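PDB 1HJS: beta-1,4-galactanase from Thielavia heterothallica, which hydrolyses the beta-1,4-galactosidic linkages of type I arabinogalactans as a family 53 glycoside hydrolase. Local coordinates for residues F213-A225 against N254-I266. Numbering follows the deposited sequence.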
ATOM      1  N   PHE A 213       1.392   8.804  -0.886  1.00 10.59           N
ATOM      2  CA  PHE A 213       1.777  10.101  -1.419  1.00 10.58           C
ATOM      3  C   PHE A 213       0.999  10.355  -2.697  1.00 11.48           C
ATOM      4  O   PHE A 213       1.300   9.775  -3.745  1.00 11.70           O
ATOM      5  CB  PHE A 213       3.280  10.163  -1.709  1.00 10.40           C
ATOM      6  CG  PHE A 213       3.734  11.497  -2.241  1.00  9.81           C
ATOM      7  CD1 PHE A 213       3.721  12.625  -1.424  1.00 10.15           C
ATOM      8  CD2 PHE A 213       4.142  11.633  -3.562  1.00  9.22           C
ATOM      9  CE1 PHE A 213       4.109  13.874  -1.920  1.00 10.34           C
ATOM     10  CE2 PHE A 213       4.532  12.875  -4.072  1.00 10.45           C
ATOM     11  CZ  PHE A 213       4.514  13.999  -3.248  1.00 10.20           C
ATOM     12  N   TYR A 214      -0.011  11.214  -2.593  1.00 11.20           N
ATOM     13  CA  TYR A 214      -0.868  11.570  -3.718  1.00 11.98           C
ATOM     14  C   TYR A 214      -0.758  13.074  -3.969  1.00 12.40           C
ATOM     15  O   TYR A 214      -0.617  13.863  -3.028  1.00 12.72           O
ATOM     16  CB  TYR A 214      -2.316  11.196  -3.408  1.00 11.61           C
ATOM     17  CG  TYR A 214      -2.586   9.707  -3.426  1.00 11.76           C
ATOM     18  CD1 TYR A 214      -2.654   9.005  -4.630  1.00 11.36           C
ATOM     19  CD2 TYR A 214      -2.790   9.001  -2.240  1.00 12.05           C
ATOM     20  CE1 TYR A 214      -2.922   7.639  -4.653  1.00 12.25           C
ATOM     21  CE2 TYR A 214      -3.059   7.628  -2.254  1.00 12.19           C
ATOM     22  CZ  TYR A 214      -3.127   6.959  -3.463  1.00 11.78           C
ATOM     23  OH  TYR A 214      -3.417   5.612  -3.498  1.00 12.63           O
ATOM     24  N   PRO A 215      -0.827  13.492  -5.239  1.00 12.60           N
ATOM     25  CA  PRO A 215      -0.719  14.917  -5.561  1.00 12.72           C
ATOM     26  C   PRO A 215      -2.031  15.689  -5.634  1.00 13.55           C
ATOM     27  O   PRO A 215      -2.016  16.914  -5.741  1.00 14.26           O
ATOM     28  CB  PRO A 215      -0.021  14.891  -6.910  1.00 12.86           C
ATOM     29  CG  PRO A 215      -0.722  13.722  -7.584  1.00 12.58           C
ATOM     30  CD  PRO A 215      -0.756  12.669  -6.465  1.00 12.82           C
ATOM     31  N   PHE A 216      -3.159  14.991  -5.562  1.00 13.43           N
ATOM     32  CA  PHE A 216      -4.452  15.648  -5.710  1.00 14.22           C
ATOM     33  C   PHE A 216      -5.395  15.752  -4.515  1.00 14.57           C
ATOM     34  O   PHE A 216      -6.606  15.876  -4.700  1.00 15.23           O
ATOM     35  CB  PHE A 216      -5.200  15.010  -6.885  1.00 13.27           C
ATOM     36  CG  PHE A 216      -5.038  13.521  -6.967  1.00 13.40           C
ATOM     37  CD1 PHE A 216      -5.411  12.703  -5.905  1.00 13.59           C
ATOM     38  CD2 PHE A 216      -4.509  12.932  -8.108  1.00 13.44           C
ATOM     39  CE1 PHE A 216      -5.260  11.311  -5.978  1.00 13.77           C
ATOM     40  CE2 PHE A 216      -4.354  11.542  -8.190  1.00 13.97           C
ATOM     41  CZ  PHE A 216      -4.731  10.735  -7.123  1.00 13.33           C
ATOM     42  N   TYR A 217      -4.857  15.719  -3.303  1.00 15.02           N
ATOM     43  CA  TYR A 217      -5.687  15.836  -2.106  1.00 15.52           C
ATOM     44  C   TYR A 217      -5.260  17.032  -1.263  1.00 16.33           C
ATOM     45  O   TYR A 217      -5.811  17.272  -0.187  1.00 16.20           O
ATOM     46  CB  TYR A 217      -5.600  14.565  -1.262  1.00 15.80           C
ATOM     47  CG  TYR A 217      -6.243  13.360  -1.905  1.00 16.12           C
ATOM     48  CD1 TYR A 217      -7.569  13.404  -2.342  1.00 16.67           C
ATOM     49  CD2 TYR A 217      -5.532  12.172  -2.079  1.00 16.45           C
ATOM     50  CE1 TYR A 217      -8.169  12.299  -2.936  1.00 17.03           C
ATOM     51  CE2 TYR A 217      -6.123  11.059  -2.673  1.00 16.30           C
ATOM     52  CZ  TYR A 217      -7.440  11.129  -3.099  1.00 16.80           C
ATOM     53  OH  TYR A 217      -8.026  10.034  -3.684  1.00 16.76           O
ATOM     54  N   SER A 218      -4.278  17.777  -1.765  1.00 16.29           N
ATOM     55  CA  SER A 218      -3.747  18.944  -1.068  1.00 16.98           C
ATOM     56  C   SER A 218      -2.515  19.464  -1.789  1.00 16.91           C
ATOM     57  O   SER A 218      -1.646  18.688  -2.186  1.00 16.74           O
ATOM     58  CB  SER A 218      -3.363  18.581   0.370  1.00 17.11           C
ATOM     59  OG  SER A 218      -2.579  19.609   0.962  1.00 18.24           O
ATOM     60  N   SER A 219      -2.436  20.780  -1.956  1.00 16.71           N
ATOM     61  CA  SER A 219      -1.293  21.390  -2.625  1.00 16.75           C
ATOM     62  C   SER A 219      -0.043  21.308  -1.750  1.00 16.63           C
ATOM     63  O   SER A 219       1.061  21.618  -2.202  1.00 16.37           O
ATOM     64  CB  SER A 219      -1.595  22.856  -2.959  1.00 17.05           C
ATOM     65  OG  SER A 219      -1.898  23.589  -1.788  1.00 16.40           O
ATOM     66  N   SER A 220      -0.215  20.889  -0.501  1.00 16.51           N
ATOM     67  CA  SER A 220       0.914  20.771   0.419  1.00 16.88           C
ATOM     68  C   SER A 220       1.786  19.552   0.120  1.00 16.33           C
ATOM     69  O   SER A 220       2.906  19.451   0.617  1.00 16.58           O
ATOM     70  CB  SER A 220       0.413  20.692   1.864  1.00 17.84           C
ATOM     71  OG  SER A 220      -0.234  21.899   2.247  1.00 17.85           O
ATOM     72  N   ALA A 221       1.270  18.640  -0.699  1.00 15.84           N
ATOM     73  CA  ALA A 221       1.994  17.415  -1.046  1.00 14.98           C
ATOM     74  C   ALA A 221       3.079  17.638  -2.095  1.00 15.03           C
ATOM     75  O   ALA A 221       3.092  16.985  -3.143  1.00 14.25           O
ATOM     76  CB  ALA A 221       1.007  16.350  -1.537  1.00 14.32           C
ATOM     77  N   THR A 222       3.993  18.563  -1.813  1.00 14.44           N
ATOM     78  CA  THR A 222       5.077  18.848  -2.737  1.00 14.76           C
ATOM     79  C   THR A 222       6.140  17.760  -2.655  1.00 14.75           C
ATOM     80  O   THR A 222       6.232  17.041  -1.662  1.00 14.06           O
ATOM     81  CB  THR A 222       5.761  20.188  -2.415  1.00 15.42           C
ATOM     82  OG1 THR A 222       6.233  20.167  -1.060  1.00 15.07           O
ATOM     83  CG2 THR A 222       4.787  21.344  -2.593  1.00 15.53           C
ATOM     84  N   LEU A 223       6.936  17.640  -3.709  1.00 14.71           N
ATOM     85  CA  LEU A 223       8.011  16.664  -3.722  1.00 15.15           C
ATOM     86  C   LEU A 223       9.033  17.099  -2.677  1.00 15.34           C
ATOM     87  O   LEU A 223       9.695  16.269  -2.052  1.00 14.78           O
ATOM     88  CB  LEU A 223       8.654  16.611  -5.108  1.00 15.74           C
ATOM     89  CG  LEU A 223       7.716  16.116  -6.214  1.00 16.08           C
ATOM     90  CD1 LEU A 223       8.397  16.254  -7.563  1.00 16.70           C
ATOM     91  CD2 LEU A 223       7.342  14.662  -5.954  1.00 15.98           C
ATOM     92  N   SER A 224       9.152  18.410  -2.487  1.00 15.28           N
ATOM     93  CA  SER A 224      10.087  18.945  -1.506  1.00 15.56           C
ATOM     94  C   SER A 224       9.681  18.511  -0.098  1.00 14.64           C
ATOM     95  O   SER A 224      10.525  18.104   0.699  1.00 13.85           O
ATOM     96  CB  SER A 224      10.136  20.477  -1.589  1.00 16.33           C
ATOM     97  OG  SER A 224       8.869  21.037  -1.310  1.00 18.97           O
ATOM     98  N   ALA A 225       8.388  18.590   0.205  1.00 13.61           N
ATOM     99  CA  ALA A 225       7.895  18.197   1.520  1.00 13.61           C
ATOM    100  C   ALA A 225       8.064  16.693   1.736  1.00 13.42           C
ATOM    101  O   ALA A 225       8.331  16.249   2.851  1.00 13.31           O
ATOM    102  CB  ALA A 225       6.428  18.586   1.676  1.00 12.84           C
ATOM    103  N   ASN A 254     -11.193  18.181 -13.751  1.00 19.61           N
ATOM    104  CA  ASN A 254     -11.976  18.699 -12.619  1.00 19.83           C
ATOM    105  C   ASN A 254     -11.332  18.463 -11.232  1.00 20.32           C
ATOM    106  O   ASN A 254     -11.955  17.830 -10.381  1.00 19.63           O
ATOM    107  CB  ASN A 254     -13.342  17.989 -12.679  1.00 19.58           C
ATOM    108  CG  ASN A 254     -14.450  18.703 -11.912  1.00 20.32           C
ATOM    109  OD1 ASN A 254     -15.503  18.106 -11.653  1.00 19.28           O
ATOM    110  ND2 ASN A 254     -14.243  19.968 -11.576  1.00 19.97           N
ATOM    111  N   PRO A 255     -10.109  18.981 -10.973  1.00 21.13           N
ATOM    112  CA  PRO A 255      -9.507  18.740  -9.654  1.00 21.29           C
ATOM    113  C   PRO A 255     -10.174  19.483  -8.511  1.00 21.98           C
ATOM    114  O   PRO A 255     -10.626  20.616  -8.675  1.00 21.47           O
ATOM    115  CB  PRO A 255      -8.048  19.153  -9.858  1.00 21.41           C
ATOM    116  CG  PRO A 255      -8.163  20.272 -10.843  1.00 21.69           C
ATOM    117  CD  PRO A 255      -9.166  19.709 -11.845  1.00 21.19           C
ATOM    118  N   ARG A 256     -10.250  18.831  -7.354  1.00 21.99           N
ATOM    119  CA  ARG A 256     -10.860  19.445  -6.184  1.00 22.92           C
ATOM    120  C   ARG A 256      -9.855  20.315  -5.421  1.00 22.74           C
ATOM    121  O   ARG A 256     -10.241  21.231  -4.688  1.00 22.10           O
ATOM    122  CB  ARG A 256     -11.411  18.366  -5.256  1.00 24.44           C
ATOM    123  CG  ARG A 256     -12.382  18.899  -4.219  1.00 27.49           C
ATOM    124  CD  ARG A 256     -13.036  17.773  -3.439  1.00 30.10           C
ATOM    125  NE  ARG A 256     -14.022  18.290  -2.499  1.00 32.61           N
ATOM    126  CZ  ARG A 256     -14.630  17.556  -1.577  1.00 33.49           C
ATOM    127  NH1 ARG A 256     -14.348  16.264  -1.467  1.00 34.93           N
ATOM    128  NH2 ARG A 256     -15.522  18.112  -0.768  1.00 33.91           N
ATOM    129  N   TYR A 257      -8.570  20.014  -5.585  1.00 22.14           N
ATOM    130  CA  TYR A 257      -7.512  20.777  -4.929  1.00 22.10           C
ATOM    131  C   TYR A 257      -6.461  21.198  -5.943  1.00 21.63           C
ATOM    132  O   TYR A 257      -6.285  20.551  -6.976  1.00 21.19           O
ATOM    133  CB  TYR A 257      -6.825  19.948  -3.842  1.00 22.97           C
ATOM    134  CG  TYR A 257      -7.749  19.419  -2.774  1.00 24.22           C
ATOM    135  CD1 TYR A 257      -8.395  18.195  -2.928  1.00 24.87           C
ATOM    136  CD2 TYR A 257      -7.988  20.151  -1.608  1.00 24.91           C
ATOM    137  CE1 TYR A 257      -9.257  17.706  -1.947  1.00 25.50           C
ATOM    138  CE2 TYR A 257      -8.850  19.673  -0.625  1.00 25.70           C
ATOM    139  CZ  TYR A 257      -9.481  18.452  -0.801  1.00 25.79           C
ATOM    140  OH  TYR A 257     -10.347  17.979   0.159  1.00 26.49           O
ATOM    141  N   SER A 258      -5.766  22.291  -5.650  1.00 21.05           N
ATOM    142  CA  SER A 258      -4.709  22.765  -6.530  1.00 20.36           C
ATOM    143  C   SER A 258      -3.548  21.787  -6.364  1.00 19.40           C
ATOM    144  O   SER A 258      -3.327  21.261  -5.274  1.00 18.23           O
ATOM    145  CB  SER A 258      -4.272  24.176  -6.121  1.00 21.56           C
ATOM    146  OG  SER A 258      -5.378  25.066  -6.120  1.00 22.38           O
ATOM    147  N   PHE A 259      -2.819  21.530  -7.442  1.00 19.44           N
ATOM    148  CA  PHE A 259      -1.692  20.609  -7.375  1.00 19.31           C
ATOM    149  C   PHE A 259      -0.480  21.257  -6.715  1.00 19.26           C
ATOM    150  O   PHE A 259      -0.344  22.481  -6.716  1.00 18.58           O
ATOM    151  CB  PHE A 259      -1.332  20.116  -8.780  1.00 19.68           C
ATOM    152  CG  PHE A 259      -2.111  18.904  -9.208  1.00 20.24           C
ATOM    153  CD1 PHE A 259      -3.503  18.915  -9.207  1.00 20.66           C
ATOM    154  CD2 PHE A 259      -1.452  17.740  -9.591  1.00 19.78           C
ATOM    155  CE1 PHE A 259      -4.227  17.778  -9.578  1.00 20.58           C
ATOM    156  CE2 PHE A 259      -2.167  16.605  -9.962  1.00 20.32           C
ATOM    157  CZ  PHE A 259      -3.555  16.623  -9.956  1.00 20.22           C
ATOM    158  N   PRO A 260       0.411  20.441  -6.124  1.00 18.96           N
ATOM    159  CA  PRO A 260       1.609  20.966  -5.464  1.00 19.12           C
ATOM    160  C   PRO A 260       2.441  21.788  -6.442  1.00 19.40           C
ATOM    161  O   PRO A 260       2.540  21.452  -7.626  1.00 18.64           O
ATOM    162  CB  PRO A 260       2.329  19.703  -4.999  1.00 18.80           C
ATOM    163  CG  PRO A 260       1.199  18.752  -4.740  1.00 19.04           C
ATOM    164  CD  PRO A 260       0.313  18.981  -5.944  1.00 19.05           C
ATOM    165  N   SER A 261       3.044  22.860  -5.942  1.00 19.92           N
ATOM    166  CA  SER A 261       3.840  23.748  -6.777  1.00 20.30           C
ATOM    167  C   SER A 261       4.940  23.091  -7.609  1.00 20.36           C
ATOM    168  O   SER A 261       5.126  23.457  -8.769  1.00 19.97           O
ATOM    169  CB  SER A 261       4.451  24.867  -5.922  1.00 21.25           C
ATOM    170  OG  SER A 261       5.333  24.342  -4.947  1.00 22.88           O
ATOM    171  N   ASP A 262       5.668  22.127  -7.043  1.00 20.10           N
ATOM    172  CA  ASP A 262       6.746  21.500  -7.803  1.00 20.73           C
ATOM    173  C   ASP A 262       6.372  20.354  -8.739  1.00 21.24           C
ATOM    174  O   ASP A 262       7.244  19.602  -9.174  1.00 21.14           O
ATOM    175  CB  ASP A 262       7.903  21.057  -6.887  1.00 20.02           C
ATOM    176  CG  ASP A 262       7.452  20.194  -5.727  1.00 19.89           C
ATOM    177  OD1 ASP A 262       6.367  19.582  -5.809  1.00 18.31           O
ATOM    178  OD2 ASP A 262       8.208  20.117  -4.732  1.00 18.98           O
ATOM    179  N   VAL A 263       5.085  20.227  -9.054  1.00 22.20           N
ATOM    180  CA  VAL A 263       4.621  19.198  -9.987  1.00 23.32           C
ATOM    181  C   VAL A 263       3.633  19.813 -10.982  1.00 24.47           C
ATOM    182  O   VAL A 263       3.093  19.123 -11.851  1.00 23.92           O
ATOM    183  CB  VAL A 263       3.931  18.011  -9.265  1.00 23.13           C
ATOM    184  CG1 VAL A 263       4.925  17.308  -8.354  1.00 22.70           C
ATOM    185  CG2 VAL A 263       2.727  18.499  -8.477  1.00 22.93           C
ATOM    186  N   LYS A 264       3.419  21.121 -10.859  1.00 25.98           N
ATOM    187  CA  LYS A 264       2.496  21.845 -11.733  1.00 27.31           C
ATOM    188  C   LYS A 264       2.865  21.827 -13.210  1.00 27.51           C
ATOM    189  O   LYS A 264       2.005  22.022 -14.071  1.00 28.14           O
ATOM    190  CB  LYS A 264       2.360  23.301 -11.278  1.00 28.29           C
ATOM    191  CG  LYS A 264       1.263  23.536 -10.255  1.00 29.87           C
ATOM    192  CD  LYS A 264       1.035  25.027 -10.048  1.00 31.75           C
ATOM    193  CE  LYS A 264      -0.257  25.307  -9.293  1.00 32.68           C
ATOM    194  NZ  LYS A 264      -0.231  24.802  -7.893  1.00 33.67           N
ATOM    195  N   ASN A 265       4.130  21.602 -13.525  1.00 27.14           N
ATOM    196  CA  ASN A 265       4.507  21.584 -14.927  1.00 26.88           C
ATOM    197  C   ASN A 265       4.418  20.206 -15.557  1.00 25.27           C
ATOM    198  O   ASN A 265       4.566  20.063 -16.772  1.00 25.65           O
ATOM    199  CB  ASN A 265       5.902  22.169 -15.113  1.00 29.18           C
ATOM    200  CG  ASN A 265       5.906  23.681 -14.996  1.00 31.41           C
ATOM    201  OD1 ASN A 265       5.113  24.367 -15.651  1.00 33.45           O
ATOM    202  ND2 ASN A 265       6.793  24.212 -14.162  1.00 32.41           N
ATOM    203  N   ILE A 266       4.169  19.192 -14.734  1.00 22.72           N
ATOM    204  CA  ILE A 266       4.034  17.839 -15.254  1.00 20.27           C
ATOM    205  C   ILE A 266       2.650  17.742 -15.892  1.00 19.37           C
ATOM    206  O   ILE A 266       1.639  18.018 -15.250  1.00 18.33           O
ATOM    207  CB  ILE A 266       4.151  16.778 -14.141  1.00 19.37           C
ATOM    208  CG1 ILE A 266       5.508  16.902 -13.440  1.00 18.39           C
ATOM    209  CG2 ILE A 266       4.007  15.386 -14.744  1.00 18.71           C
ATOM    210  CD1 ILE A 266       5.726  15.893 -12.326  1.00 17.77           C
TER
HETATM  211  O   HOH W   1      -3.785  18.535  -4.445  1.00 10.32           O
HETATM  212  O   HOH W   2      -7.323  17.873  -6.878  1.00 13.91           O
HETATM  213  O   HOH W   3       2.234  23.923  -3.434  1.00 19.58           O
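With CG of Asp-262 set between backbone N and carbonyl carbon (chi1 53°), the carboxylate reaches the first turn of the helix starting at Leu-223, while a like torsion (chi1 57°) turns OG1 of Thr-222, the N-cap, to Ala-225 N. Asp-262 OD1 accepts from Leu-223 N at 2.9 Å, nearly straight at 170°, and OD2 from Ser-224 N at 3.0 Å; both oxygens are met on their syn sides, slightly out of the carboxylate plane. The helix dipole probably steadies the negative charge. A lysine in place of Asp-262 would probably leave the Leu-223 and Ser-224 amides without their acceptors. In this (beta/alpha)8 barrel the contact joins the loops leaving the C-terminal ends of strands 208-212 and 240-245, the end that carries the active site in such barrels; Tyr-214 OH hydrogen-bonds to the probable nucleophile Glu-245. The Pro-260 ring wedges between two carbonyls, CD toward Pro-215 O and CG 3.0 Å from Ala-221 O, which is buried with no hydrogen-bonding partner. Pro-215 O lies over one face of the Phe-259 ring, whose CZ meets Phe-216 CB at 3.8 Å. Tyr-257 lays its ring against the Tyr-217 peptide, with Tyr-217 O above the ring centre. One water links Pro-215 O and Ser-218 N to Ser-258 O.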